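Local atomic coordinates of PUA domain-containing protein (Thermoplasma acidophilum DSM 1728, PDB entry 1Q7H), a protein that is of unknown function but probably binds RNA through its PUA domain and may take part in translation initiation. Residues M49-G54 against E147-F152; L56-Y61 against G104-V109; S69-T74 against D98-K103; V119-M124 against A137-H142. All blocks are in the same frame, centred on the assembly; numbering follows the deposited sequence.

Contact 1: M49-G54 against E147-F152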
loop_
_atom_site.group_PDB
_atom_site.type_symbol
_atom_site.label_atom_id
_atom_site.label_comp_id
_atom_site.label_asym_id
_atom_site.label_seq_id
_atom_site.Cartn_x
_atom_site.Cartn_y
_atom_site.Cartn_z
HETATM N N MSE A 49 3.285 -9.881 3.020
HETATM C CA MSE A 49 1.997 -9.194 3.011
HETATM C C MSE A 49 1.957 -7.838 3.718
HETATM O O MSE A 49 1.218 -6.938 3.306
HETATM C CB MSE A 49 0.944 -10.133 3.598
HETATM C CG MSE A 49 0.797 -11.422 2.794
HETATM SE SE MSE A 49 -0.042 -11.111 1.058
HETATM C CE MSE A 49 -0.249 -12.926 0.429
ATOM N N VAL A 50 2.740 -7.686 4.780
ATOM C CA VAL A 50 2.780 -6.421 5.504
ATOM C C VAL A 50 4.220 -6.091 5.864
ATOM O O VAL A 50 4.937 -6.930 6.401
ATOM C CB VAL A 50 1.949 -6.478 6.803
ATOM C CG1 VAL A 50 1.953 -5.124 7.476
ATOM C CG2 VAL A 50 0.523 -6.914 6.505
ATOM N N PHE A 51 4.645 -4.870 5.560
ATOM C CA PHE A 51 5.999 -4.443 5.874
ATOM C C PHE A 51 5.973 -3.478 7.051
ATOM O O PHE A 51 5.074 -2.640 7.169
ATOM C CB PHE A 51 6.643 -3.722 4.680
ATOM C CG PHE A 51 6.799 -4.577 3.461
ATOM C CD1 PHE A 51 7.694 -5.639 3.449
ATOM C CD2 PHE A 51 6.053 -4.314 2.315
ATOM C CE1 PHE A 51 7.851 -6.438 2.306
ATOM C CE2 PHE A 51 6.203 -5.103 1.170
ATOM C CZ PHE A 51 7.105 -6.168 1.168
ATOM N N GLN A 52 6.958 -3.613 7.924
ATOM C CA GLN A 52 7.102 -2.728 9.066
ATOM C C GLN A 52 8.334 -1.904 8.707
ATOM O O GLN A 52 9.460 -2.342 8.904
ATOM C CB GLN A 52 7.354 -3.535 10.336
ATOM C CG GLN A 52 7.618 -2.709 11.592
ATOM C CD GLN A 52 6.434 -1.854 12.019
ATOM O OE1 GLN A 52 6.251 -0.738 11.534
ATOM N NE2 GLN A 52 5.621 -2.379 12.932
ATOM N N ALA A 53 8.114 -0.733 8.128
ATOM C CA ALA A 53 9.207 0.150 7.736
ATOM C C ALA A 53 8.761 1.552 8.110
ATOM O O ALA A 53 8.411 2.360 7.248
ATOM C CB ALA A 53 9.445 0.049 6.236
ATOM N N GLY A 54 8.779 1.834 9.409
ATOM C CA GLY A 54 8.321 3.121 9.892
ATOM C C GLY A 54 6.892 2.839 10.296
ATOM O O GLY A 54 6.595 2.612 11.472
ATOM N N GLU A 147 12.839 -1.995 -2.774
ATOM C CA GLU A 147 13.748 -2.522 -1.761
ATOM C C GLU A 147 13.084 -3.461 -0.767
ATOM O O GLU A 147 13.696 -4.430 -0.324
ATOM C CB GLU A 147 14.431 -1.376 -1.007
ATOM C CG GLU A 147 13.486 -0.254 -0.590
ATOM C CD GLU A 147 14.085 0.665 0.468
ATOM O OE1 GLU A 147 15.245 1.101 0.298
ATOM O OE2 GLU A 147 13.388 0.955 1.466
ATOM N N LEU A 148 11.837 -3.180 -0.408
ATOM C CA LEU A 148 11.134 -4.040 0.531
ATOM C C LEU A 148 10.949 -5.439 -0.050
ATOM O O LEU A 148 11.166 -6.438 0.636
ATOM C CB LEU A 148 9.781 -3.423 0.900
ATOM C CG LEU A 148 9.920 -2.093 1.650
ATOM C CD1 LEU A 148 8.568 -1.413 1.843
ATOM C CD2 LEU A 148 10.578 -2.367 2.987
ATOM N N ILE A 149 10.563 -5.513 -1.319
ATOM C CA ILE A 149 10.357 -6.799 -1.970
ATOM C C ILE A 149 11.668 -7.529 -2.258
ATOM O O ILE A 149 11.720 -8.754 -2.188
ATOM C CB ILE A 149 9.522 -6.624 -3.277
ATOM C CG1 ILE A 149 8.034 -6.621 -2.916
ATOM C CG2 ILE A 149 9.823 -7.742 -4.287
ATOM C CD1 ILE A 149 7.136 -6.308 -4.070
ATOM N N ARG A 150 12.726 -6.787 -2.578
ATOM C CA ARG A 150 14.016 -7.415 -2.849
ATOM C C ARG A 150 14.597 -7.938 -1.539
ATOM O O ARG A 150 15.293 -8.951 -1.518
ATOM C CB ARG A 150 15.000 -6.425 -3.490
ATOM C CG ARG A 150 14.622 -5.958 -4.897
ATOM C CD ARG A 150 15.778 -5.204 -5.568
ATOM N NE ARG A 150 16.244 -4.061 -4.776
ATOM C CZ ARG A 150 15.755 -2.824 -4.864
ATOM N NH1 ARG A 150 14.776 -2.545 -5.718
ATOM N NH2 ARG A 150 16.240 -1.865 -4.083
ATOM N N ALA A 151 14.291 -7.253 -0.441
ATOM C CA ALA A 151 14.784 -7.660 0.869
ATOM C C ALA A 151 13.989 -8.819 1.475
ATOM O O ALA A 151 14.516 -9.577 2.287
ATOM C CB ALA A 151 14.759 -6.483 1.817
ATOM N N PHE A 152 12.725 -8.958 1.089
ATOM C CA PHE A 152 11.894 -10.021 1.634
ATOM C C PHE A 152 11.325 -10.912 0.557
ATOM O O PHE A 152 10.123 -10.898 0.297
ATOM C CB PHE A 152 10.768 -9.415 2.458
ATOM C CG PHE A 152 11.248 -8.670 3.655
ATOM C CD1 PHE A 152 11.794 -9.353 4.735
ATOM C CD2 PHE A 152 11.210 -7.283 3.682
ATOM C CE1 PHE A 152 12.299 -8.663 5.832
ATOM C CE2 PHE A 152 11.710 -6.580 4.765
ATOM C CZ PHE A 152 12.261 -7.276 5.849
#
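F51 and L148 make the main apolar contact between strand 47-52 and the C-terminal helix 147-151. L148 CB sits over the centre of one face of the F51 ring, 3.7 Å from the ring centroid and only 6° off its normal. This is a CH-pi contact. L148 CD1 also touches this ring, 3.9 Å from F51 CD2; the two side chains cross obliquely. The F51 ring gets there because its CG is anti to the carbonyl carbon (chi1 -62°), on a CB that points toward the helix.

The second aromatic ring, F152, meets F51 obliquely. The planes are 36° apart, and F152 CD2 lies 3.7 Å from F51 CE1. F152 is the first residue past the helix. Its backbone N still bonds to L148 O at 3.0 Å, as in the helix.

The contact is a helix laid against a strand of the N-terminal antiparallel sheet. That strand carries a classic beta bulge, with M49 and V50 both facing Y42. The helix comes just after strand 136-142 of the mixed sheet, yet packs on a strand of the other sheet.

Smaller apolar touches extend the contact. I149 CG1 is 4.2 Å from F51 CZ, and A53 CB is 4.2 Å from L148 CD2. An alanine in place of F51 would probably open a gap beneath L148 CB and take away the F51 contact of F152 CD2. H142 meets the F51 ring edge-to-face, while A41 and Y43 of strand 40-44 touch F152.

Contact 2: L56-Y61 against G104-V109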
loop_
_atom_site.group_PDB
_atom_site.type_symbol
_atom_site.label_atom_id
_atom_site.label_comp_id
_atom_site.label_asym_id
_atom_site.label_seq_id
_atom_site.Cartn_x
_atom_site.Cartn_y
_atom_site.Cartn_z
ATOM N N LEU A 56 3.250 0.515 9.321
ATOM C CA LEU A 56 2.945 -0.800 8.793
ATOM C C LEU A 56 2.354 -0.543 7.412
ATOM O O LEU A 56 1.343 0.141 7.272
ATOM C CB LEU A 56 1.941 -1.532 9.673
ATOM C CG LEU A 56 2.510 -2.143 10.947
ATOM C CD1 LEU A 56 1.378 -2.670 11.791
ATOM C CD2 LEU A 56 3.482 -3.259 10.593
ATOM N N ILE A 57 3.004 -1.103 6.403
ATOM C CA ILE A 57 2.619 -0.933 5.012
ATOM C C ILE A 57 2.171 -2.246 4.380
ATOM O O ILE A 57 2.884 -3.246 4.454
ATOM C CB ILE A 57 3.842 -0.407 4.211
ATOM C CG1 ILE A 57 4.285 0.950 4.771
ATOM C CG2 ILE A 57 3.525 -0.318 2.738
ATOM C CD1 ILE A 57 5.596 1.441 4.187
ATOM N N PRO A 58 0.974 -2.273 3.764
ATOM C CA PRO A 58 0.530 -3.526 3.129
ATOM C C PRO A 58 1.352 -3.661 1.855
ATOM O O PRO A 58 1.710 -2.654 1.252
ATOM C CB PRO A 58 -0.938 -3.255 2.823
ATOM C CG PRO A 58 -0.941 -1.746 2.549
ATOM C CD PRO A 58 -0.072 -1.238 3.681
ATOM N N SER A 59 1.674 -4.882 1.450
ATOM C CA SER A 59 2.437 -5.067 0.226
ATOM C C SER A 59 1.467 -4.993 -0.948
ATOM O O SER A 59 0.257 -5.072 -0.761
ATOM C CB SER A 59 3.122 -6.435 0.216
ATOM O OG SER A 59 2.184 -7.457 -0.050
ATOM N N VAL A 60 1.991 -4.842 -2.158
ATOM C CA VAL A 60 1.113 -4.810 -3.308
ATOM C C VAL A 60 0.445 -6.175 -3.451
ATOM O O VAL A 60 -0.637 -6.269 -4.017
ATOM C CB VAL A 60 1.860 -4.442 -4.613
ATOM C CG1 VAL A 60 2.171 -2.945 -4.623
ATOM C CG2 VAL A 60 3.144 -5.261 -4.736
ATOM N N TYR A 61 1.073 -7.231 -2.924
ATOM C CA TYR A 61 0.467 -8.563 -3.006
ATOM C C TYR A 61 -0.755 -8.606 -2.103
ATOM O O TYR A 61 -1.787 -9.156 -2.478
ATOM C CB TYR A 61 1.442 -9.663 -2.570
ATOM C CG TYR A 61 2.758 -9.635 -3.299
ATOM C CD1 TYR A 61 2.822 -9.294 -4.652
ATOM C CD2 TYR A 61 3.946 -9.937 -2.636
ATOM C CE1 TYR A 61 4.046 -9.253 -5.327
ATOM C CE2 TYR A 61 5.169 -9.901 -3.296
ATOM C CZ TYR A 61 5.215 -9.558 -4.637
ATOM O OH TYR A 61 6.428 -9.514 -5.273
ATOM N N GLY A 104 -1.240 13.435 4.087
ATOM C CA GLY A 104 -0.733 12.641 5.191
ATOM C C GLY A 104 -1.275 11.223 5.284
ATOM O O GLY A 104 -0.659 10.377 5.924
ATOM N N ASP A 105 -2.426 10.962 4.667
ATOM C CA ASP A 105 -3.013 9.624 4.677
ATOM C C ASP A 105 -2.213 8.665 3.793
ATOM O O ASP A 105 -1.576 9.068 2.816
ATOM C CB ASP A 105 -4.444 9.631 4.117
ATOM C CG ASP A 105 -5.419 10.411 4.969
ATOM O OD1 ASP A 105 -5.110 10.673 6.145
ATOM O OD2 ASP A 105 -6.509 10.749 4.455
HETATM N N MSE A 106 -2.253 7.388 4.134
HETATM C CA MSE A 106 -1.599 6.380 3.314
HETATM C C MSE A 106 -2.634 6.111 2.214
HETATM O O MSE A 106 -3.829 6.011 2.502
HETATM C CB MSE A 106 -1.364 5.103 4.122
HETATM C CG MSE A 106 -0.549 4.054 3.397
HETATM SE SE MSE A 106 -0.197 2.512 4.545
HETATM C CE MSE A 106 1.126 3.290 5.715
ATOM N N ILE A 107 -2.192 6.023 0.962
ATOM C CA ILE A 107 -3.115 5.746 -0.129
ATOM C C ILE A 107 -2.701 4.489 -0.873
ATOM O O ILE A 107 -1.532 4.098 -0.877
ATOM C CB ILE A 107 -3.210 6.920 -1.134
ATOM C CG1 ILE A 107 -1.851 7.169 -1.793
ATOM C CG2 ILE A 107 -3.716 8.159 -0.416
ATOM C CD1 ILE A 107 -1.919 8.036 -3.023
ATOM N N PHE A 108 -3.678 3.866 -1.515
ATOM C CA PHE A 108 -3.463 2.633 -2.241
ATOM C C PHE A 108 -3.806 2.893 -3.692
ATOM O O PHE A 108 -4.957 3.140 -4.036
ATOM C CB PHE A 108 -4.338 1.561 -1.599
ATOM C CG PHE A 108 -4.177 1.512 -0.109
ATOM C CD1 PHE A 108 -2.941 1.210 0.448
ATOM C CD2 PHE A 108 -5.222 1.866 0.735
ATOM C CE1 PHE A 108 -2.740 1.267 1.832
ATOM C CE2 PHE A 108 -5.039 1.928 2.115
ATOM C CZ PHE A 108 -3.794 1.628 2.669
ATOM N N VAL A 109 -2.773 2.846 -4.525
ATOM C CA VAL A 109 -2.869 3.139 -5.941
ATOM C C VAL A 109 -3.227 1.952 -6.806
ATOM O O VAL A 109 -2.580 0.914 -6.744
ATOM C CB VAL A 109 -1.528 3.711 -6.455
ATOM C CG1 VAL A 109 -1.675 4.164 -7.902
ATOM C CG2 VAL A 109 -1.074 4.851 -5.550
#
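P58 and F108 touch through ring carbons, P58 CG lying 3.6 Å from F108 CE1. The two side chains cross at about a right angle, and the proline approaches the phenylalanine ring obliquely. The CB of F108 does not point at strand 56-58, but the end of its ring comes nearer.

The selenomethionine M106 provides the other apolar contacts. Its SE lies 3.9 Å from P58 CD, and its CE is 4.0 Å from I57 CG1. M106 CG is anti to the backbone N (chi1 -174°), and the chain bends at chi3 (-74°) to set the methyl beside I57. The same CE is 3.5 Å from L56 O, a close approach of a methyl to a backbone carbonyl.

No hydrogen bond links the segments. Strands 56-58 and 106-109 run nearly parallel, 14° apart, but their axes are 9.4 Å apart. They belong to different sheets, one of the DUF1947 range and one of the PUA range. This is packing between two sheets. An alanine at P58 would probably leave a gap beside the F108 ring and the M106 selenium.

M19 of helix 9-20 also touches P58, and V119 touches both I57 and M106. The interface here is largely apolar and buried near the centre of the chain. Such chemistry implies that shape and burial, rather than directed polar bonds, hold these two segments together.

Contact 3: S69-T74 against D98-K103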
loop_
_atom_site.group_PDB
_atom_site.type_symbol
_atom_site.label_atom_id
_atom_site.label_comp_id
_atom_site.label_asym_id
_atom_site.label_seq_id
_atom_site.Cartn_x
_atom_site.Cartn_y
_atom_site.Cartn_z
ATOM N N SER A 69 -10.735 -0.896 1.512
ATOM C CA SER A 69 -12.039 -0.319 1.202
ATOM C C SER A 69 -12.021 1.201 1.271
ATOM O O SER A 69 -13.037 1.844 1.040
ATOM C CB SER A 69 -13.108 -0.858 2.153
ATOM O OG SER A 69 -12.799 -0.534 3.496
ATOM N N ARG A 70 -10.874 1.777 1.604
ATOM C CA ARG A 70 -10.765 3.228 1.665
ATOM C C ARG A 70 -9.390 3.672 1.213
ATOM O O ARG A 70 -8.477 2.856 1.088
ATOM C CB ARG A 70 -11.042 3.740 3.092
ATOM C CG ARG A 70 -10.205 3.075 4.189
ATOM C CD ARG A 70 -10.710 3.448 5.592
ATOM N NE ARG A 70 -10.390 4.828 5.957
ATOM C CZ ARG A 70 -9.293 5.212 6.614
ATOM N NH1 ARG A 70 -8.386 4.323 6.999
ATOM N NH2 ARG A 70 -9.102 6.497 6.885
ATOM N N ASN A 71 -9.272 4.968 0.945
ATOM C CA ASN A 71 -8.030 5.601 0.527
ATOM C C ASN A 71 -7.496 5.092 -0.789
ATOM O O ASN A 71 -6.291 5.037 -0.991
ATOM C CB ASN A 71 -6.974 5.442 1.619
ATOM C CG ASN A 71 -7.355 6.170 2.898
ATOM O OD1 ASN A 71 -8.492 6.613 3.049
ATOM N ND2 ASN A 71 -6.411 6.289 3.822
ATOM N N ILE A 72 -8.401 4.736 -1.688
ATOM C CA ILE A 72 -8.011 4.235 -2.993
ATOM C C ILE A 72 -7.870 5.369 -4.008
ATOM O O ILE A 72 -8.658 6.311 -4.020
ATOM C CB ILE A 72 -9.040 3.223 -3.516
ATOM C CG1 ILE A 72 -9.054 1.983 -2.629
ATOM C CG2 ILE A 72 -8.705 2.819 -4.932
ATOM C CD1 ILE A 72 -10.265 1.095 -2.884
ATOM N N VAL A 73 -6.855 5.261 -4.855
ATOM C CA VAL A 73 -6.590 6.249 -5.890
ATOM C C VAL A 73 -6.376 5.505 -7.193
ATOM O O VAL A 73 -5.536 4.610 -7.272
ATOM C CB VAL A 73 -5.318 7.061 -5.574
ATOM C CG1 VAL A 73 -5.065 8.077 -6.661
ATOM C CG2 VAL A 73 -5.468 7.746 -4.223
ATOM N N THR A 74 -7.149 5.863 -8.209
ATOM C CA THR A 74 -7.044 5.220 -9.509
ATOM C C THR A 74 -6.311 6.119 -10.492
ATOM O O THR A 74 -6.658 7.290 -10.651
ATOM C CB THR A 74 -8.433 4.890 -10.053
ATOM O OG1 THR A 74 -9.111 4.078 -9.097
ATOM C CG2 THR A 74 -8.338 4.135 -11.393
ATOM N N ASP A 98 -10.735 8.351 -3.379
ATOM C CA ASP A 98 -11.605 8.454 -2.213
ATOM C C ASP A 98 -11.669 9.949 -1.859
ATOM O O ASP A 98 -10.637 10.569 -1.635
ATOM C CB ASP A 98 -10.979 7.663 -1.063
ATOM C CG ASP A 98 -11.896 7.530 0.132
ATOM O OD1 ASP A 98 -12.553 8.525 0.520
ATOM O OD2 ASP A 98 -11.945 6.424 0.696
ATOM N N ASP A 99 -12.859 10.542 -1.808
ATOM C CA ASP A 99 -12.909 11.969 -1.500
ATOM C C ASP A 99 -12.627 12.308 -0.050
ATOM O O ASP A 99 -12.635 13.473 0.324
ATOM C CB ASP A 99 -14.237 12.610 -1.943
ATOM C CG ASP A 99 -15.456 11.957 -1.318
ATOM O OD1 ASP A 99 -15.404 11.587 -0.127
ATOM O OD2 ASP A 99 -16.483 11.835 -2.024
ATOM N N SER A 100 -12.345 11.302 0.769
ATOM C CA SER A 100 -12.055 11.579 2.161
ATOM C C SER A 100 -10.547 11.641 2.403
ATOM O O SER A 100 -10.109 11.894 3.514
ATOM C CB SER A 100 -12.703 10.529 3.064
ATOM O OG SER A 100 -12.036 9.290 2.978
ATOM N N ILE A 101 -9.757 11.435 1.351
ATOM C CA ILE A 101 -8.303 11.478 1.475
ATOM C C ILE A 101 -7.777 12.876 1.805
ATOM O O ILE A 101 -8.160 13.875 1.193
ATOM C CB ILE A 101 -7.606 10.951 0.178
ATOM C CG1 ILE A 101 -7.753 9.430 0.080
ATOM C CG2 ILE A 101 -6.131 11.289 0.194
ATOM C CD1 ILE A 101 -7.473 8.871 -1.317
ATOM N N ARG A 102 -6.895 12.930 2.794
ATOM C CA ARG A 102 -6.298 14.176 3.236
ATOM C C ARG A 102 -4.783 14.029 3.228
ATOM O O ARG A 102 -4.247 12.919 3.331
ATOM C CB ARG A 102 -6.763 14.515 4.660
ATOM C CG ARG A 102 -8.253 14.762 4.791
ATOM C CD ARG A 102 -8.669 16.020 4.048
ATOM N NE ARG A 102 -10.115 16.216 4.069
ATOM C CZ ARG A 102 -10.960 15.724 3.166
ATOM N NH1 ARG A 102 -10.511 14.999 2.149
ATOM N NH2 ARG A 102 -12.263 15.958 3.282
ATOM N N LYS A 103 -4.097 15.157 3.115
ATOM C CA LYS A 103 -2.643 15.165 3.113
ATOM C C LYS A 103 -2.157 14.369 4.316
ATOM O O LYS A 103 -2.621 14.579 5.435
ATOM C CB LYS A 103 -2.133 16.609 3.188
ATOM C CG LYS A 103 -0.631 16.726 3.078
ATOM C CD LYS A 103 -0.196 18.138 2.737
ATOM C CE LYS A 103 1.298 18.192 2.454
ATOM N NZ LYS A 103 1.703 19.516 1.911
HETATM O O HOH W 1 -9.785 8.529 4.663
HETATM O O HOH W 2 -12.060 6.950 4.908
HETATM O O HOH W 3 -11.672 4.295 -1.413
#
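N71 and D98 are nearest in the backbone, with CA atoms 5.3 Å apart, and a type I turn runs from D98 to I101. D98 N donates to I72 O at 3.0 Å. The D98 carboxylate answers in the other direction. Its OD2 accepts from N71 N at 3.1 Å, with the donor 36° out of the carboxylate plane. D98 CG stands anti to its own backbone N (chi1 -171°), which directs the carboxylate toward N71.

D98 OD1 is gripped twice within its own turn. S100 N binds it at 2.8 Å, forming an Asx turn, and S100 OG binds it at 2.6 Å from the same face. The two oxygens thus have separate tasks: one holds the turn, the other ties it to the backbone of N71.

Waters extend the polar part. One donates to both N71 OD1 and S100 OG. Another accepts from R70 NE and donates to S100 OG. R70 NH1 bonds to R21 O, while N71 ND2 bonds to M106 O.

The apolar part is I101. Its CD1 lies 3.7 Å from V73 CG2 and 3.8 Å from N71 CA.

The contact fixes a loop of the PUA domain to the start of strand 72-75. That strand runs between strands 106-111 and 94-97, and the loop joins those two neighbours. I107 lies against both V73 and I101, and A122 of strand 116-122 also touches I101.

Contact 4: V119-M124 against A137-H142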
loop_
_atom_site.group_PDB
_atom_site.type_symbol
_atom_site.label_atom_id
_atom_site.label_comp_id
_atom_site.label_asym_id
_atom_site.label_seq_id
_atom_site.Cartn_x
_atom_site.Cartn_y
_atom_site.Cartn_z
ATOM N N VAL A 119 1.718 1.703 -2.979
ATOM C CA VAL A 119 1.226 2.295 -1.748
ATOM C C VAL A 119 1.861 3.676 -1.731
ATOM O O VAL A 119 3.028 3.838 -2.093
ATOM C CB VAL A 119 1.671 1.527 -0.492
ATOM C CG1 VAL A 119 1.147 2.251 0.775
ATOM C CG2 VAL A 119 1.134 0.113 -0.542
ATOM N N GLY A 120 1.088 4.680 -1.347
ATOM C CA GLY A 120 1.632 6.019 -1.309
ATOM C C GLY A 120 1.223 6.771 -0.061
ATOM O O GLY A 120 0.488 6.268 0.787
HETATM N N MSE A 121 1.724 7.990 0.044
HETATM C CA MSE A 121 1.422 8.857 1.161
HETATM C C MSE A 121 0.929 10.125 0.464
HETATM O O MSE A 121 1.654 10.727 -0.331
HETATM C CB MSE A 121 2.698 9.125 1.956
HETATM C CG MSE A 121 2.508 9.112 3.454
HETATM SE SE MSE A 121 1.967 7.378 4.173
HETATM C CE MSE A 121 1.294 7.996 5.876
ATOM N N ALA A 122 -0.312 10.503 0.730
ATOM C CA ALA A 122 -0.897 11.678 0.101
ATOM C C ALA A 122 -0.152 12.970 0.413
ATOM O O ALA A 122 0.240 13.219 1.551
ATOM C CB ALA A 122 -2.362 11.810 0.519
ATOM N N GLU A 123 0.017 13.800 -0.608
ATOM C CA GLU A 123 0.684 15.087 -0.464
ATOM C C GLU A 123 -0.329 16.226 -0.639
ATOM O O GLU A 123 0.016 17.394 -0.482
ATOM C CB GLU A 123 1.774 15.222 -1.526
ATOM C CG GLU A 123 2.883 14.203 -1.408
ATOM C CD GLU A 123 3.923 14.603 -0.395
ATOM O OE1 GLU A 123 4.869 13.823 -0.170
ATOM O OE2 GLU A 123 3.794 15.703 0.173
HETATM N N MSE A 124 -1.571 15.873 -0.969
HETATM C CA MSE A 124 -2.648 16.841 -1.187
HETATM C C MSE A 124 -3.989 16.257 -0.737
HETATM O O MSE A 124 -4.143 15.034 -0.668
HETATM C CB MSE A 124 -2.770 17.184 -2.683
HETATM C CG MSE A 124 -1.576 17.897 -3.307
HETATM SE SE MSE A 124 -1.715 18.051 -5.253
HETATM C CE MSE A 124 -3.139 19.367 -5.350
ATOM N N ALA A 137 0.364 14.762 -6.150
ATOM C CA ALA A 137 -0.708 14.213 -5.323
ATOM C C ALA A 137 -0.197 13.282 -4.220
ATOM O O ALA A 137 -0.760 13.238 -3.124
ATOM C CB ALA A 137 -1.715 13.475 -6.205
ATOM N N ALA A 138 0.875 12.547 -4.500
ATOM C CA ALA A 138 1.417 11.624 -3.506
ATOM C C ALA A 138 2.826 11.179 -3.813
ATOM O O ALA A 138 3.286 11.270 -4.951
ATOM C CB ALA A 138 0.524 10.392 -3.417
ATOM N N ARG A 139 3.523 10.716 -2.784
ATOM C CA ARG A 139 4.849 10.164 -2.985
ATOM C C ARG A 139 4.620 8.665 -2.818
ATOM O O ARG A 139 3.829 8.258 -1.965
ATOM C CB ARG A 139 5.839 10.677 -1.938
ATOM C CG ARG A 139 5.550 10.284 -0.500
ATOM C CD ARG A 139 6.719 10.697 0.415
ATOM N NE ARG A 139 6.427 10.471 1.832
ATOM C CZ ARG A 139 5.588 11.214 2.550
ATOM N NH1 ARG A 139 4.957 12.241 1.989
ATOM N NH2 ARG A 139 5.352 10.914 3.822
ATOM N N ILE A 140 5.268 7.847 -3.643
ATOM C CA ILE A 140 5.105 6.390 -3.546
ATOM C C ILE A 140 6.108 5.791 -2.562
ATOM O O ILE A 140 7.312 6.020 -2.680
ATOM C CB ILE A 140 5.267 5.708 -4.933
ATOM C CG1 ILE A 140 3.919 5.615 -5.656
ATOM C CG2 ILE A 140 5.749 4.275 -4.757
ATOM C CD1 ILE A 140 2.949 6.683 -5.340
ATOM N N ILE A 141 5.612 5.020 -1.597
ATOM C CA ILE A 141 6.483 4.417 -0.591
ATOM C C ILE A 141 6.694 2.912 -0.763
ATOM O O ILE A 141 7.543 2.315 -0.094
ATOM C CB ILE A 141 5.973 4.694 0.840
ATOM C CG1 ILE A 141 4.575 4.103 1.028
ATOM C CG2 ILE A 141 5.954 6.198 1.106
ATOM C CD1 ILE A 141 4.040 4.276 2.436
ATOM N N HIS A 142 5.913 2.294 -1.641
ATOM C CA HIS A 142 6.076 0.873 -1.919
ATOM C C HIS A 142 5.529 0.558 -3.293
ATOM O O HIS A 142 4.431 0.985 -3.652
ATOM C CB HIS A 142 5.368 -0.017 -0.891
ATOM C CG HIS A 142 5.413 -1.474 -1.247
ATOM N ND1 HIS A 142 4.286 -2.267 -1.301
ATOM C CD2 HIS A 142 6.438 -2.253 -1.663
ATOM C CE1 HIS A 142 4.614 -3.469 -1.743
ATOM N NE2 HIS A 142 5.915 -3.486 -1.973
HETATM O O HOH W 4 2.561 13.575 3.328
HETATM O O HOH W 5 -3.544 13.133 -2.673
#
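R139 and E123 reach each other through an extended arginine and a bent glutamate. R139 CG lies between the backbone N and the carbonyl carbon (chi1 64°), with the chain extended from CG to NE. E123 bends at chi2 (-83°). R139 NH1 forms a salt bridge with E123 OE1 at 2.7 Å. The acceptor lies in the guanidinium plane, but the donor stands 56° out of the carboxylate plane. M121 runs beside R139 in the same direction, and its CB lies 3.6 Å above the centre of the guanidinium face. A water joins R139 NH1 to A122 O.

Strands 116-122 and 136-142 pair antiparallel in the PUA sheet. M121 and R139 form a hydrogen-bonded pair, with M121 N to R139 O at 2.9 Å. G120 and I140 form a non-hydrogen-bonded pair. A classic beta bulge shifts the register: I141 and H142 both face V119. V119 O accepts from I141 N at 2.9 Å and more weakly from H142 N. V119 CG1 also packs on I141 CD1, at 3.9 Å.

Beyond the last strand pair, E123 N donates to A137 O at 2.7 Å. A second water bridges A137 O and M124 O.

G120 sits where a CB would be tight against R139 O and I140 CD1. Backbone bonds thus carry most of the pairing, with the E123-R139 salt bridge at one end, which probably steadies the guanidinium beside M121.

How the contacts relate
Contacts 2, 3 and 4 cluster around the PUA sheet, with centres 9 to 11 Å apart. Contact 1 lies about 23 Å from contact 3 between centres, across the middle of the chain, but touches contacts 2 and 4, whose centres are 12 and 16 Å away. Strands 72-75, 106-111, 116-122 and 136-142 are successive neighbours in the PUA sheet. Strands 47-52 and 56-58 pair in the N-terminal sheet. Along the chain, contact 1 spans the other three, contact 3 falls within contact 2, and contact 4 follows both. Contact 2 joins the two sheets directly. Contact 1 brings the C-terminal helix back to the N-terminal sheet, so the chain's C-terminal end also links the sheets.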